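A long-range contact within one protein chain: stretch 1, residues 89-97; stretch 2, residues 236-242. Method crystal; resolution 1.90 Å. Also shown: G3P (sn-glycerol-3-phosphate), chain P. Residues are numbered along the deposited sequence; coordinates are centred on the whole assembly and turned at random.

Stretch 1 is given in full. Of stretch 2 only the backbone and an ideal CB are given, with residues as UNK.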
# COMPACT_ATOMS: atom_id res chain seq x y z
N MET A 89 12.74 8.89 7.54
CA MET A 89 11.97 8.18 6.52
C MET A 89 10.80 7.38 7.06
O MET A 89 10.74 7.07 8.24
CB MET A 89 12.91 7.23 5.79
CG MET A 89 13.96 7.97 5.01
SD MET A 89 14.97 6.82 4.03
CE MET A 89 13.79 6.22 2.80
N CYS A 90 9.87 7.04 6.17
CA CYS A 90 8.76 6.16 6.55
C CYS A 90 8.26 5.43 5.33
O CYS A 90 8.45 5.91 4.22
CB CYS A 90 7.61 6.93 7.24
SG CYS A 90 6.65 8.06 6.24
N ALA A 91 7.68 4.25 5.54
CA ALA A 91 7.02 3.49 4.47
C ALA A 91 5.52 3.50 4.73
O ALA A 91 5.08 3.11 5.82
CB ALA A 91 7.52 2.05 4.46
N THR A 92 4.75 3.94 3.75
CA THR A 92 3.31 3.90 3.89
C THR A 92 2.67 3.99 2.51
O THR A 92 3.40 4.06 1.48
CB THR A 92 2.82 4.99 4.88
OG1 THR A 92 1.49 4.69 5.32
CG2 THR A 92 2.81 6.38 4.27
N GLY A 93 1.34 3.97 2.48
CA GLY A 93 0.60 4.02 1.25
C GLY A 93 -0.32 5.23 1.09
O GLY A 93 0.08 6.39 1.29
N THR A 94 -1.57 4.98 0.70
CA THR A 94 -2.47 6.08 0.36
C THR A 94 -3.01 6.83 1.59
O THR A 94 -3.92 7.69 1.48
CB THR A 94 -3.65 5.59 -0.48
OG1 THR A 94 -4.27 4.51 0.23
CG2 THR A 94 -3.19 5.14 -1.89
N GLN A 95 -2.46 6.49 2.76
CA GLN A 95 -2.62 7.29 3.97
C GLN A 95 -2.22 8.75 3.69
O GLN A 95 -2.76 9.69 4.24
CB GLN A 95 -1.76 6.72 5.11
CG GLN A 95 -2.22 5.33 5.68
CD GLN A 95 -1.75 4.13 4.84
OE1 GLN A 95 -1.32 4.27 3.68
NE2 GLN A 95 -1.81 2.95 5.42
N THR A 96 -1.25 8.93 2.80
CA THR A 96 -0.76 10.27 2.50
C THR A 96 -1.72 11.02 1.62
O THR A 96 -1.49 12.21 1.32
CB THR A 96 0.62 10.22 1.80
OG1 THR A 96 0.47 9.48 0.60
CG2 THR A 96 1.67 9.53 2.68
N SER A 97 -2.81 10.37 1.21
CA SER A 97 -3.92 11.10 0.59
C SER A 97 -4.50 12.17 1.52
O SER A 97 -5.19 13.05 1.04
CB SER A 97 -5.03 10.15 0.10
OG SER A 97 -5.71 9.52 1.17
N UNK A 236 -2.76 -2.67 -3.68
CA UNK A 236 -2.09 -1.85 -2.72
C UNK A 236 -0.69 -1.46 -3.22
O UNK A 236 0.11 -2.30 -3.62
CB UNK A 236 -2.01 -2.58 -1.38
N UNK A 237 -0.44 -0.16 -3.18
CA UNK A 237 0.85 0.42 -3.58
C UNK A 237 1.39 1.24 -2.41
O UNK A 237 0.71 2.15 -1.92
CB UNK A 237 0.71 1.28 -4.83
N UNK A 238 2.60 0.93 -1.94
CA UNK A 238 3.27 1.78 -0.95
C UNK A 238 4.53 2.45 -1.49
O UNK A 238 4.97 2.17 -2.60
CB UNK A 238 3.63 0.95 0.28
N UNK A 239 5.12 3.34 -0.70
CA UNK A 239 6.34 4.06 -1.07
C UNK A 239 7.23 4.23 0.11
O UNK A 239 6.78 4.20 1.25
CB UNK A 239 6.02 5.43 -1.67
N UNK A 240 8.51 4.44 -0.16
CA UNK A 240 9.41 4.96 0.85
C UNK A 240 9.40 6.48 0.72
O UNK A 240 9.59 7.04 -0.38
CB UNK A 240 10.82 4.39 0.70
N UNK A 241 9.11 7.15 1.82
CA UNK A 241 9.06 8.61 1.83
C UNK A 241 10.23 9.13 2.63
O UNK A 241 10.61 8.50 3.61
CB UNK A 241 7.74 9.12 2.41
N UNK A 242 10.79 10.27 2.24
CA UNK A 242 11.90 10.85 2.97
C UNK A 242 11.64 12.30 3.33
O UNK A 242 11.05 13.04 2.55
CB UNK A 242 13.19 10.74 2.15
O1 G3P P . -2.11 1.97 1.05
C1 G3P P . -3.17 1.93 1.96
C2 G3P P . -3.22 0.56 2.64
O2 G3P P . -2.00 0.32 3.29
C3 G3P P . -4.37 0.53 3.65
O1P G3P P . -4.80 -0.78 3.82
O4P G3P P . -2.80 -1.70 4.85
O2P G3P P . -4.61 -0.72 6.35
O3P G3P P . -4.99 -2.91 5.21
P G3P P . -4.27 -1.57 5.14

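Stretch 2 is extended throughout, and its lower-numbered end lies by the glycerol-phosphate while its upper half runs antiparallel to residues 89-92, the N-to-C directions of the two strands 161° apart and the axes 4.7 Å apart at their closest approach. Pairing alternates, so CB direction can be read from the register.

Position 236 has phi/psi of -71/128, and its CB points sideways with no atom of stretch 1 within 5.5 Å. The backbone angles admit most residues and stretch 1 imposes nothing. The residue is Val 236, whose CG1 comes 4.0 Å from G3P O1.

Position 237 also points sideways, again with nothing of stretch 1 within 5.5 Å of its CB. Many side chains would fit. It is Ile 237, whose end leads away; its contact is through backbone, Ile 237 O lying 3.7 Å from Gly 93 CA.

Position 238 is more constrained. The ideal CB sits 3.3 Å from Thr 92 O, beside Gly 93, where no side chain fills the space, and the ligand hydroxyls lie beyond. A flat polar side chain able to cross the glycine and reach O1 or O2 would suit: histidine or glutamine. The residue is His 238, chi1 -79° (m). Gly 93 CA packs over a ring face, 3.7 Å from the His 238 ring centroid and 29° off its normal, and an ideal CB on Gly 93 would come 2.4 Å from His 238 CD2, a clash. The ring edge meets the ligand: His 238 NE2 hydrogen-bonds G3P O2 at 2.7 Å and, weakly, G3P O1 at 3.2 Å.

Position 239 pairs with Thr 92, and its CB lies on the same sheet face as that threonine's side chain, 4.3 Å from Thr 92 O. Nothing of stretch 1 singles out one residue here; several small or polar ones would suit. It is Ser 239. Its N donates to Thr 92 O (2.9 Å) and its O accepts from Thr 92 N (3.2 Å). A water donates to both Ser 239 OG (2.9 Å from the water O) and Thr 92 O (3.2 Å from the water O).

At position 240 the CB turns to the face of Met 89 and Ala 91, 4.1 Å from Met 89 CE. With a methyl and a thioether to meet, leucine, isoleucine, valine or methionine would all fit. Leu 240 is deposited: its CD2 reaches Ala 91 CB at 3.9 Å, and its CB lies 4.0 Å from Met 89 CE.

Position 241 shares the face of Cys 90 and Thr 92, its CB 3.8 Å from Cys 90 O. The Thr 92 methyl and, farther on, Thr 96 OG1 favour a long, partly apolar side chain with a polar tip. Tyr 241 covers the route: CE1 lies 3.7 Å from Thr 92 CG2, and OH is 3.0 Å from Thr 96 OG1. Main-chain bonds, Tyr 241 N to Cys 90 O (2.8 Å) and Cys 90 N to Tyr 241 O (3.0 Å), fix the register.

At position 242 the CB goes to the same sheet face as the side chain of Met 89, 4.1 Å from Met 89 CG, so an aliphatic suits. Ile 242 CG1 packs 3.8 Å from Met 89 CG.

Stretch 2 236-242: VIHSLYI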
# COMPACT_ATOMS: atom_id res chain seq x y z
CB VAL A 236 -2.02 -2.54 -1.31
CG1 VAL A 236 -1.29 -1.67 -0.25
CG2 VAL A 236 -3.41 -2.88 -0.83
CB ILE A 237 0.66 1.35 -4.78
CG1 ILE A 237 0.20 0.56 -6.02
CG2 ILE A 237 1.95 2.14 -5.07
CD1 ILE A 237 1.26 -0.37 -6.64
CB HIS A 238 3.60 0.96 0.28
CG HIS A 238 2.43 0.74 1.18
ND1 HIS A 238 2.58 0.44 2.51
CD2 HIS A 238 1.09 0.79 0.95
CE1 HIS A 238 1.39 0.30 3.07
NE2 HIS A 238 0.46 0.49 2.15
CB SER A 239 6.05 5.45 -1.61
OG SER A 239 5.11 5.38 -2.64
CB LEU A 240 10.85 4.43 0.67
CG LEU A 240 11.04 2.91 0.65
CD1 LEU A 240 12.52 2.60 0.49
CD2 LEU A 240 10.46 2.25 1.90
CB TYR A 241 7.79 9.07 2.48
CG TYR A 241 6.50 8.78 1.72
CD1 TYR A 241 5.83 7.58 1.88
CD2 TYR A 241 5.96 9.72 0.85
CE1 TYR A 241 4.65 7.32 1.19
CE2 TYR A 241 4.81 9.48 0.16
CZ TYR A 241 4.14 8.30 0.32
OH TYR A 241 2.94 8.08 -0.37
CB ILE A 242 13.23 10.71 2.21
CG1 ILE A 242 14.37 11.24 3.05
CG2 ILE A 242 13.18 11.42 0.83
CD1 ILE A 242 15.72 10.57 2.75
O HOH W 1 2.65 5.69 -1.14
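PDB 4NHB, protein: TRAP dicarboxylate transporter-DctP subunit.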